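Local structure of alpha-amylase G-6 (Bacillus halodurans, 2C3G) at residues T8-K13 with D85-G90; P20-Y25 with L62-R67; D26-V31 with V57-L62. The protein probably binds starch and related alpha-glucans, this chain being the family 26 carbohydrate-binding module of a larger amylase. One frame throughout, in Å; residues are numbered along the deposited sequence.

Interaction 1. Residues T8-K13 with D85-G90; sequences TIYFKK and DGWFDG. With CD (cadmium ion), chain C.
The ring of Tyr-10 lies flat against the six-membered ring of Trp-87 in a face-to-face stack, with centroids 3.6 Å apart and planes only 5° from parallel. Trp-87 CZ2 stands over the centre of the tyrosine ring, and Gly-86 O approaches that ring at its edge, near the plane. Both residues hold CG anti to the carbonyl carbon (chi1 -62° for Tyr-10, -51° for Trp-87), which starts the two rings off in the same direction from adjacent strands. Trp-49 and Tyr-45 add edge-to-face contacts, to Trp-87 and Tyr-10 respectively. On the other side of the sheet Phe-11 and Phe-88 run side by side; Phe-11 CE1 meets the edge of the Phe-88 ring, 4.0 Å from CD2, while Gly-90 N lies over one face of that ring.

The backbones pair in parallel. Phe-88 N donates almost straight to Tyr-10 O at 2.8 Å, and Lys-12 N reaches Phe-88 O at 3.0 Å. The bond from Tyr-10 N to Gly-86 O is modelled too short for its length to be trusted. At the start of the pairing Thr-8 N donates to Asp-85 OD2 (2.8 Å) from above the carboxylate plane. A CB on Gly-86, which follows a cis peptide, would run into Thr-8 O.

Asp-89 grips the cadmium ion with both oxygens, OD1 at 2.1 Å and OD2 at 2.4 Å; a water and His-93 are further ligands, and Glu-91 N donates to OD2. A second water donates to OD1 and makes a weak bond to Lys-12 NZ. The contact thus joins strands 6-12 and 86-88 by backbone bonding and aromatic stacking, and the chelating carboxylate, probably polarised by the metal, ties the segment 85-90 to strand 92-93.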
loop_
_atom_site.group_PDB
_atom_site.type_symbol
_atom_site.label_atom_id
_atom_site.label_comp_id
_atom_site.label_asym_id
_atom_site.label_seq_id
_atom_site.Cartn_x
_atom_site.Cartn_y
_atom_site.Cartn_z
ATOM N N THR A 8 -4.486 4.902 -4.742
ATOM C CA THR A 8 -4.902 4.879 -3.339
ATOM C C THR A 8 -5.025 3.432 -2.904
ATOM O O THR A 8 -5.626 2.611 -3.589
ATOM C CB THR A 8 -6.255 5.604 -3.109
ATOM O OG1 THR A 8 -6.125 6.976 -3.463
ATOM C CG2 THR A 8 -6.594 5.645 -1.589
ATOM N N ILE A 9 -4.422 3.106 -1.777
ATOM C CA ILE A 9 -4.428 1.740 -1.307
ATOM C C ILE A 9 -4.908 1.752 0.131
ATOM O O ILE A 9 -4.458 2.573 0.917
ATOM C CB ILE A 9 -3.010 1.061 -1.540
ATOM C CG1 ILE A 9 -2.932 0.469 -2.955
ATOM C CG2 ILE A 9 -2.808 -0.178 -0.686
ATOM C CD1 ILE A 9 -2.593 1.390 -4.013
ATOM N N TYR A 10 -5.867 0.882 0.449
ATOM C CA TYR A 10 -6.345 0.720 1.821
ATOM C C TYR A 10 -5.951 -0.647 2.296
ATOM O O TYR A 10 -6.076 -1.621 1.569
ATOM C CB TYR A 10 -7.861 0.846 1.943
ATOM C CG TYR A 10 -8.417 2.177 1.539
ATOM C CD1 TYR A 10 -8.772 3.126 2.497
ATOM C CD2 TYR A 10 -8.582 2.488 0.195
ATOM C CE1 TYR A 10 -9.295 4.361 2.115
ATOM C CE2 TYR A 10 -9.093 3.702 -0.206
ATOM C CZ TYR A 10 -9.445 4.629 0.755
ATOM O OH TYR A 10 -9.944 5.820 0.354
ATOM N N PHE A 11 -5.468 -0.701 3.528
ATOM C CA PHE A 11 -4.974 -1.926 4.095
ATOM C C PHE A 11 -5.703 -2.270 5.390
ATOM O O PHE A 11 -5.758 -1.469 6.301
ATOM C CB PHE A 11 -3.479 -1.747 4.349
ATOM C CG PHE A 11 -2.820 -2.947 4.927
ATOM C CD1 PHE A 11 -3.064 -4.210 4.395
ATOM C CD2 PHE A 11 -1.963 -2.814 5.988
ATOM C CE1 PHE A 11 -2.462 -5.330 4.927
ATOM C CE2 PHE A 11 -1.364 -3.922 6.542
ATOM C CZ PHE A 11 -1.616 -5.192 6.002
ATOM N N LYS A 12 -6.249 -3.475 5.469
ATOM C CA LYS A 12 -6.813 -3.948 6.717
ATOM C C LYS A 12 -5.705 -4.615 7.505
ATOM O O LYS A 12 -5.297 -5.755 7.202
ATOM C CB LYS A 12 -7.987 -4.888 6.490
ATOM C CG LYS A 12 -8.659 -5.219 7.780
ATOM C CD LYS A 12 -10.135 -5.057 7.710
ATOM C CE LYS A 12 -10.790 -6.372 7.979
ATOM N NZ LYS A 12 -12.213 -6.190 8.402
ATOM N N LYS A 13 -5.187 -3.868 8.481
ATOM C CA LYS A 13 -3.996 -4.268 9.229
ATOM C C LYS A 13 -4.324 -5.399 10.196
ATOM O O LYS A 13 -5.319 -5.314 10.934
ATOM C CB LYS A 13 -3.407 -3.071 9.987
ATOM C CG LYS A 13 -2.123 -3.365 10.761
ATOM C CD LYS A 13 -1.734 -2.218 11.729
ATOM C CE LYS A 13 -2.472 -2.258 13.083
ATOM N NZ LYS A 13 -2.355 -3.556 13.835
ATOM N N ASP A 85 -6.702 1.393 -7.790
ATOM C CA ASP A 85 -7.031 1.466 -6.344
ATOM C C ASP A 85 -7.856 0.187 -6.013
ATOM O O ASP A 85 -8.326 -0.432 -6.940
ATOM C CB ASP A 85 -7.874 2.724 -6.044
ATOM C CG ASP A 85 -7.407 3.966 -6.771
ATOM O OD1 ASP A 85 -8.268 4.727 -7.251
ATOM O OD2 ASP A 85 -6.222 4.325 -6.896
ATOM N N GLY A 86 -8.001 -0.329 -4.782
ATOM C CA GLY A 86 -7.152 -0.165 -3.658
ATOM C C GLY A 86 -7.552 -0.717 -2.284
ATOM O O GLY A 86 -7.008 -0.172 -1.420
ATOM N N TRP A 87 -8.432 -1.710 -2.046
ATOM C CA TRP A 87 -8.682 -2.233 -0.642
ATOM C C TRP A 87 -8.270 -3.688 -0.415
ATOM O O TRP A 87 -8.906 -4.610 -0.930
ATOM C CB TRP A 87 -10.157 -2.096 -0.139
ATOM C CG TRP A 87 -10.736 -0.784 -0.266
ATOM C CD1 TRP A 87 -10.960 -0.114 -1.431
ATOM C CD2 TRP A 87 -11.175 0.081 0.792
ATOM N NE1 TRP A 87 -11.506 1.120 -1.165
ATOM C CE2 TRP A 87 -11.650 1.262 0.195
ATOM C CE3 TRP A 87 -11.211 -0.026 2.197
ATOM C CZ2 TRP A 87 -12.160 2.349 0.948
ATOM C CZ3 TRP A 87 -11.696 1.045 2.948
ATOM C CH2 TRP A 87 -12.185 2.213 2.316
ATOM N N PHE A 88 -7.236 -3.909 0.399
ATOM C CA PHE A 88 -6.777 -5.270 0.667
ATOM C C PHE A 88 -7.083 -5.798 2.086
ATOM O O PHE A 88 -6.606 -5.246 3.047
ATOM C CB PHE A 88 -5.287 -5.366 0.358
ATOM C CG PHE A 88 -4.727 -6.740 0.529
ATOM C CD1 PHE A 88 -4.864 -7.699 -0.474
ATOM C CD2 PHE A 88 -4.080 -7.088 1.698
ATOM C CE1 PHE A 88 -4.306 -8.972 -0.325
ATOM C CE2 PHE A 88 -3.532 -8.341 1.852
ATOM C CZ PHE A 88 -3.634 -9.281 0.835
ATOM N N ASP A 89 -7.880 -6.866 2.193
ATOM C CA ASP A 89 -8.150 -7.538 3.467
ATOM C C ASP A 89 -7.746 -9.019 3.476
ATOM O O ASP A 89 -8.304 -9.815 4.220
ATOM C CB ASP A 89 -9.635 -7.461 3.785
ATOM C CG ASP A 89 -10.493 -8.217 2.793
ATOM O OD1 ASP A 89 -11.729 -7.909 2.813
ATOM O OD2 ASP A 89 -10.095 -9.131 1.966
ATOM N N GLY A 90 -6.772 -9.393 2.651
ATOM C CA GLY A 90 -6.484 -10.789 2.386
ATOM C C GLY A 90 -6.909 -11.093 0.963
ATOM O O GLY A 90 -6.396 -12.012 0.343
HETATM CD CD CD C . -12.391 -9.458 1.516
HETATM O O HOH W 1 -12.568 -7.424 5.275
HETATM O O HOH W 2 -14.644 -9.361 1.869
#

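Interaction 2. Residues P20-Y25 with L62-R67; sequences PHLYYY and LLFKDR
Leu-22 CD1 overlaps the CD1-CE1 side of the Phe-64 ring obliquely, 3.6 Å from CE1. CG of Leu-22 is anti to the backbone N (chi1 -176°), and the two side chains lie alongside each other, pointing the same way. Leu-62 CD1 fills in next to them: it packs on Leu-22 CD1 at 4.0 Å and stands above one face of the Phe-64 ring, offset toward the rim.

On the reverse of the sheet Leu-63 CD1 touches two tyrosines, each at the ring edge: it lies in the plane of the Tyr-23 ring, 3.7 Å from CD2, and 4.0 Å from Tyr-25 CE1. Further along, His-21 CE1 rests on Arg-67 CG at 3.8 Å, and His-21 CB packs on the aliphatic start of Lys-65. The ammonium of Lys-65 finds its main partners in Trp-36, through the backbone oxygen and a cation-pi contact.

Antiparallel pairing is documented by reciprocal backbone bonds in two hydrogen-bonded pairs. His-21 N donates to Lys-65 O at 2.7 Å, and Leu-63 N to Tyr-23 O at 2.8 Å; each bond has its return partner.

Strand 59-66 is the middle of a three-stranded sheet, flanked by 20-28 and 71-82. The face bearing Leu-22, Leu-62 and Phe-64 turns to Ile-9 of strand 6-12 and to His-52 and Ile-54 of strand 49-55, forming part of the core between the two sheets of the beta-sandwich.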
loop_
_atom_site.group_PDB
_atom_site.type_symbol
_atom_site.label_atom_id
_atom_site.label_comp_id
_atom_site.label_asym_id
_atom_site.label_seq_id
_atom_site.Cartn_x
_atom_site.Cartn_y
_atom_site.Cartn_z
ATOM N N PRO A 20 1.398 0.501 10.318
ATOM C CA PRO A 20 1.500 -0.001 8.933
ATOM C C PRO A 20 2.167 0.969 7.968
ATOM O O PRO A 20 1.869 2.161 8.002
ATOM C CB PRO A 20 0.044 -0.207 8.529
ATOM C CG PRO A 20 -0.706 0.883 9.286
ATOM C CD PRO A 20 0.059 1.070 10.587
ATOM N N HIS A 21 3.055 0.447 7.125
ATOM C CA HIS A 21 3.750 1.229 6.087
ATOM C C HIS A 21 3.581 0.637 4.670
ATOM O O HIS A 21 3.358 -0.562 4.505
ATOM C CB HIS A 21 5.241 1.323 6.404
ATOM C CG HIS A 21 5.548 2.099 7.635
ATOM N ND1 HIS A 21 5.375 1.584 8.901
ATOM C CD2 HIS A 21 6.019 3.352 7.798
ATOM C CE1 HIS A 21 5.736 2.488 9.793
ATOM N NE2 HIS A 21 6.131 3.568 9.149
ATOM N N LEU A 22 3.677 1.484 3.651
ATOM C CA LEU A 22 3.478 1.002 2.281
ATOM C C LEU A 22 4.776 1.063 1.470
ATOM O O LEU A 22 5.231 2.132 1.088
ATOM C CB LEU A 22 2.354 1.775 1.562
ATOM C CG LEU A 22 2.021 1.245 0.153
ATOM C CD1 LEU A 22 1.318 -0.112 0.216
ATOM C CD2 LEU A 22 1.240 2.242 -0.713
ATOM N N TYR A 23 5.354 -0.097 1.199
ATOM C CA TYR A 23 6.543 -0.169 0.368
ATOM C C TYR A 23 6.154 -0.477 -1.083
ATOM O O TYR A 23 5.358 -1.379 -1.337
ATOM C CB TYR A 23 7.536 -1.219 0.909
ATOM C CG TYR A 23 8.767 -1.341 0.041
ATOM C CD1 TYR A 23 9.667 -0.288 -0.062
ATOM C CD2 TYR A 23 9.007 -2.497 -0.713
ATOM C CE1 TYR A 23 10.773 -0.383 -0.869
ATOM C CE2 TYR A 23 10.124 -2.601 -1.513
ATOM C CZ TYR A 23 10.996 -1.536 -1.592
ATOM O OH TYR A 23 12.111 -1.611 -2.390
ATOM N N TYR A 24 6.727 0.282 -2.013
ATOM C CA TYR A 24 6.424 0.179 -3.453
ATOM C C TYR A 24 7.632 0.520 -4.332
ATOM O O TYR A 24 8.432 1.402 -4.015
ATOM C CB TYR A 24 5.234 1.066 -3.852
ATOM C CG TYR A 24 5.457 2.534 -3.607
ATOM C CD1 TYR A 24 5.191 3.090 -2.359
ATOM C CD2 TYR A 24 5.931 3.373 -4.621
ATOM C CE1 TYR A 24 5.401 4.423 -2.114
ATOM C CE2 TYR A 24 6.140 4.730 -4.392
ATOM C CZ TYR A 24 5.876 5.246 -3.121
ATOM O OH TYR A 24 6.062 6.586 -2.853
ATOM N N TYR A 25 7.736 -0.192 -5.450
ATOM C CA TYR A 25 8.841 -0.022 -6.385
ATOM C C TYR A 25 8.318 -0.163 -7.826
ATOM O O TYR A 25 7.109 -0.119 -8.050
ATOM C CB TYR A 25 9.975 -1.020 -6.073
ATOM C CG TYR A 25 9.536 -2.469 -6.065
ATOM C CD1 TYR A 25 8.888 -3.007 -4.964
ATOM C CD2 TYR A 25 9.776 -3.303 -7.156
ATOM C CE1 TYR A 25 8.488 -4.315 -4.934
ATOM C CE2 TYR A 25 9.367 -4.638 -7.137
ATOM C CZ TYR A 25 8.726 -5.136 -6.019
ATOM O OH TYR A 25 8.292 -6.445 -5.951
ATOM N N LEU A 62 3.802 -3.504 -4.877
ATOM C CA LEU A 62 3.731 -3.137 -3.456
ATOM C C LEU A 62 3.740 -4.255 -2.395
ATOM O O LEU A 62 3.298 -5.378 -2.615
ATOM C CB LEU A 62 2.571 -2.152 -3.211
ATOM C CG LEU A 62 1.117 -2.648 -3.329
ATOM C CD1 LEU A 62 0.672 -3.332 -2.043
ATOM C CD2 LEU A 62 0.199 -1.496 -3.698
ATOM N N LEU A 63 4.257 -3.911 -1.226
ATOM C CA LEU A 63 4.125 -4.767 -0.050
ATOM C C LEU A 63 3.694 -3.913 1.139
ATOM O O LEU A 63 4.055 -2.751 1.232
ATOM C CB LEU A 63 5.453 -5.467 0.281
ATOM C CG LEU A 63 6.094 -6.397 -0.751
ATOM C CD1 LEU A 63 7.303 -5.721 -1.400
ATOM C CD2 LEU A 63 6.505 -7.697 -0.118
ATOM N N PHE A 64 2.929 -4.514 2.038
ATOM C CA PHE A 64 2.642 -3.938 3.346
ATOM C C PHE A 64 3.690 -4.422 4.338
ATOM O O PHE A 64 4.208 -5.534 4.210
ATOM C CB PHE A 64 1.237 -4.342 3.804
ATOM C CG PHE A 64 0.173 -3.991 2.809
ATOM C CD1 PHE A 64 -0.165 -2.660 2.587
ATOM C CD2 PHE A 64 -0.445 -4.980 2.054
ATOM C CE1 PHE A 64 -1.131 -2.316 1.636
ATOM C CE2 PHE A 64 -1.423 -4.649 1.100
ATOM C CZ PHE A 64 -1.761 -3.317 0.886
ATOM N N LYS A 65 4.010 -3.569 5.307
ATOM C CA LYS A 65 4.948 -3.886 6.378
ATOM C C LYS A 65 4.676 -3.046 7.627
ATOM O O LYS A 65 4.057 -1.989 7.549
ATOM C CB LYS A 65 6.387 -3.657 5.912
ATOM C CG LYS A 65 6.741 -2.234 5.541
ATOM C CD LYS A 65 8.192 -2.133 5.071
ATOM C CE LYS A 65 9.167 -2.363 6.204
ATOM N NZ LYS A 65 9.303 -1.168 7.051
ATOM N N ASP A 66 5.136 -3.512 8.783
ATOM C CA ASP A 66 5.176 -2.617 9.941
ATOM C C ASP A 66 6.595 -2.134 10.220
ATOM O O ASP A 66 7.514 -2.439 9.457
ATOM C CB ASP A 66 4.448 -3.182 11.189
ATOM C CG ASP A 66 5.031 -4.491 11.718
ATOM O OD1 ASP A 66 6.208 -4.813 11.468
ATOM O OD2 ASP A 66 4.355 -5.262 12.432
ATOM N N ARG A 67 6.769 -1.371 11.295
ATOM C CA ARG A 67 8.082 -0.813 11.624
ATOM C C ARG A 67 8.978 -1.868 12.270
ATOM O O ARG A 67 10.126 -1.591 12.611
ATOM C CB ARG A 67 7.961 0.433 12.518
ATOM C CG ARG A 67 8.735 1.637 11.992
ATOM C CD ARG A 67 9.614 2.363 13.026
ATOM N NE ARG A 67 11.002 2.490 12.567
ATOM C CZ ARG A 67 12.060 2.739 13.350
ATOM N NH1 ARG A 67 11.914 2.908 14.664
ATOM N NH2 ARG A 67 13.274 2.815 12.810
#

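Interaction 3. Residues D26-V31 with V57-L62; sequences DTNPKV and VESVRL
Asp-26 turns its carboxylate to Arg-61 with CG set between the backbone N and the carbonyl carbon (chi1 70°), while the arginine chain bends at chi2 (126°), which places its CD beside that carboxylate. Arg-61 CD comes to 3.1 Å from Asp-26 OD1. Farther out, Arg-61 NH2 forms a salt bridge to Asp-26 OD2 at 3.3 Å, but the hydrogen bond within it is weak, and the guanidinium and carboxylate planes are 38° apart. An alanine in place of Arg-61 would probably leave the Asp-26 carboxylate without its cationic mate and open a gap beside OD1.

Glu-58 and Ser-59 opposite Asn-28 form a classic beta bulge. Asn-28 O accepts from Glu-58 N at 2.8 Å and from Ser-59 N at 3.1 Å, the latter in the carbonyl plane. At the corner at Asp-26 a water bridges the strands, donating to Asp-26 O at 3.0 Å and hydrogen-bonding Ser-59 OG; direct pairing resumes beyond it, between Tyr-25 and Arg-61.

Apolar contacts flank the bulge: the Thr-27 and Val-60 side chains cross at a slant, their CG2 atoms 3.7 Å apart, and Pro-29 CD, after a cis peptide, packs on Glu-58 CG at 3.8 Å. Thr-27 OG1 accepts from Val-31 N and also bonds Glu-33, bracing the turn that follows.

Two donors on one carbonyl hold the strand ends together at Asn-28, whereas the ion pair at Asp-26, part exposed and poorly aligned, is likely to contribute less directional strength.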
loop_
_atom_site.group_PDB
_atom_site.type_symbol
_atom_site.label_atom_id
_atom_site.label_comp_id
_atom_site.label_asym_id
_atom_site.label_seq_id
_atom_site.Cartn_x
_atom_site.Cartn_y
_atom_site.Cartn_z
ATOM N N ASP A 26 9.216 -0.393 -8.785
ATOM C CA ASP A 26 8.924 -0.162 -10.203
ATOM C C ASP A 26 7.558 0.469 -10.499
ATOM O O ASP A 26 6.621 -0.176 -10.918
ATOM C CB ASP A 26 9.429 -1.262 -11.207
ATOM C CG ASP A 26 8.678 -2.599 -11.132
ATOM O OD1 ASP A 26 9.026 -3.430 -10.258
ATOM O OD2 ASP A 26 7.811 -2.955 -11.973
ATOM N N THR A 27 7.524 1.765 -10.208
ATOM C CA THR A 27 6.450 2.691 -10.506
ATOM C C THR A 27 6.446 3.018 -11.985
ATOM O O THR A 27 7.502 3.043 -12.625
ATOM C CB THR A 27 6.689 4.014 -9.718
ATOM O OG1 THR A 27 8.014 4.507 -9.981
ATOM C CG2 THR A 27 6.701 3.776 -8.192
ATOM N N ASN A 28 5.264 3.288 -12.522
ATOM C CA ASN A 28 5.130 3.743 -13.902
ATOM C C ASN A 28 3.923 4.696 -13.965
ATOM O O ASN A 28 2.808 4.303 -13.612
ATOM C CB ASN A 28 4.985 2.530 -14.860
ATOM C CG ASN A 28 4.819 2.939 -16.344
ATOM O OD1 ASN A 28 5.155 4.053 -16.744
ATOM N ND2 ASN A 28 4.299 2.012 -17.164
ATOM N N PRO A 29 4.130 5.959 -14.349
ATOM C CA PRO A 29 5.446 6.527 -14.693
ATOM C C PRO A 29 6.410 6.568 -13.538
ATOM O O PRO A 29 5.980 6.629 -12.382
ATOM C CB PRO A 29 5.119 7.954 -15.124
ATOM C CG PRO A 29 3.773 8.235 -14.570
ATOM C CD PRO A 29 3.047 6.944 -14.486
ATOM N N LYS A 30 7.697 6.542 -13.853
ATOM C CA LYS A 30 8.736 6.433 -12.838
ATOM C C LYS A 30 8.761 7.675 -11.966
ATOM O O LYS A 30 8.747 8.801 -12.453
ATOM C CB LYS A 30 10.114 6.157 -13.462
ATOM C CG LYS A 30 11.114 5.462 -12.524
ATOM C CD LYS A 30 10.794 3.972 -12.311
ATOM C CE LYS A 30 12.066 3.181 -12.001
ATOM N NZ LYS A 30 11.946 2.242 -10.831
ATOM N N VAL A 31 8.806 7.431 -10.660
ATOM C CA VAL A 31 8.584 8.434 -9.637
ATOM C C VAL A 31 9.504 8.033 -8.492
ATOM O O VAL A 31 9.933 6.865 -8.443
ATOM C CB VAL A 31 7.076 8.418 -9.262
ATOM C CG1 VAL A 31 6.777 7.563 -8.030
ATOM C CG2 VAL A 31 6.524 9.798 -9.176
ATOM N N VAL A 57 1.283 7.886 -10.135
ATOM C CA VAL A 57 1.530 6.510 -10.591
ATOM C C VAL A 57 0.284 5.880 -11.246
ATOM O O VAL A 57 -0.816 6.079 -10.771
ATOM C CB VAL A 57 2.014 5.682 -9.369
ATOM C CG1 VAL A 57 0.856 5.300 -8.439
ATOM C CG2 VAL A 57 2.740 4.480 -9.779
ATOM N N GLU A 58 0.448 5.148 -12.350
ATOM C CA GLU A 58 -0.640 4.316 -12.901
ATOM C C GLU A 58 -0.496 2.844 -12.524
ATOM O O GLU A 58 -1.490 2.119 -12.449
ATOM C CB GLU A 58 -0.742 4.434 -14.421
ATOM C CG GLU A 58 -0.508 5.836 -14.964
ATOM C CD GLU A 58 -1.776 6.483 -15.449
ATOM O OE1 GLU A 58 -2.781 6.423 -14.706
ATOM O OE2 GLU A 58 -1.782 7.062 -16.561
ATOM N N SER A 59 0.744 2.397 -12.319
ATOM C CA SER A 59 1.000 1.061 -11.790
ATOM C C SER A 59 2.204 1.073 -10.868
ATOM O O SER A 59 3.012 1.984 -10.937
ATOM C CB SER A 59 1.108 0.007 -12.906
ATOM O OG SER A 59 2.147 0.285 -13.817
ATOM N N VAL A 60 2.307 0.054 -10.022
ATOM C CA VAL A 60 3.239 -0.011 -8.898
ATOM C C VAL A 60 3.353 -1.479 -8.547
ATOM O O VAL A 60 2.529 -2.296 -8.986
ATOM C CB VAL A 60 2.695 0.814 -7.685
ATOM C CG1 VAL A 60 2.429 -0.031 -6.422
ATOM C CG2 VAL A 60 3.545 2.006 -7.399
ATOM N N ARG A 61 4.397 -1.813 -7.788
ATOM C CA ARG A 61 4.550 -3.116 -7.164
ATOM C C ARG A 61 4.613 -2.824 -5.686
ATOM O O ARG A 61 5.387 -1.982 -5.280
ATOM C CB ARG A 61 5.855 -3.789 -7.620
ATOM C CG ARG A 61 5.661 -5.023 -8.463
ATOM C CD ARG A 61 6.395 -4.973 -9.771
ATOM N NE ARG A 61 6.337 -6.263 -10.473
ATOM C CZ ARG A 61 5.981 -6.426 -11.746
ATOM N NH1 ARG A 61 5.961 -7.634 -12.268
ATOM N NH2 ARG A 61 5.630 -5.397 -12.498
ATOM N N LEU A 62 3.802 -3.504 -4.877
ATOM C CA LEU A 62 3.731 -3.137 -3.456
ATOM C C LEU A 62 3.740 -4.255 -2.395
ATOM O O LEU A 62 3.298 -5.378 -2.615
ATOM C CB LEU A 62 2.571 -2.152 -3.211
ATOM C CG LEU A 62 1.117 -2.648 -3.329
ATOM C CD1 LEU A 62 0.672 -3.332 -2.043
ATOM C CD2 LEU A 62 0.199 -1.496 -3.698
HETATM O O HOH W 3 4.462 -0.731 -12.954
#

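In the fold
From the N terminus, strand 6-12 enters the five-stranded sheet, and the chain passes to strand 20-28 of the three-stranded sheet. After the excursion through strands 43-46 and 49-55, interaction 3 closes the smallest loop, and interaction 2 closes a wider one around it by continuing the same antiparallel pairing along strand 59-66; the two share Leu-62. Interaction 1 closes last, bringing residues 85-90 back beside strand 6-12, so the three contacts nest without crossing. The sheets meet where interactions 1 and 2 touch: Phe-11 CE1 lies 3.5 Å from Phe-64 CD2. Interaction 3 is more peripheral, its centre about 12 Å from that of the chain, against 6 to 7 Å for the other two.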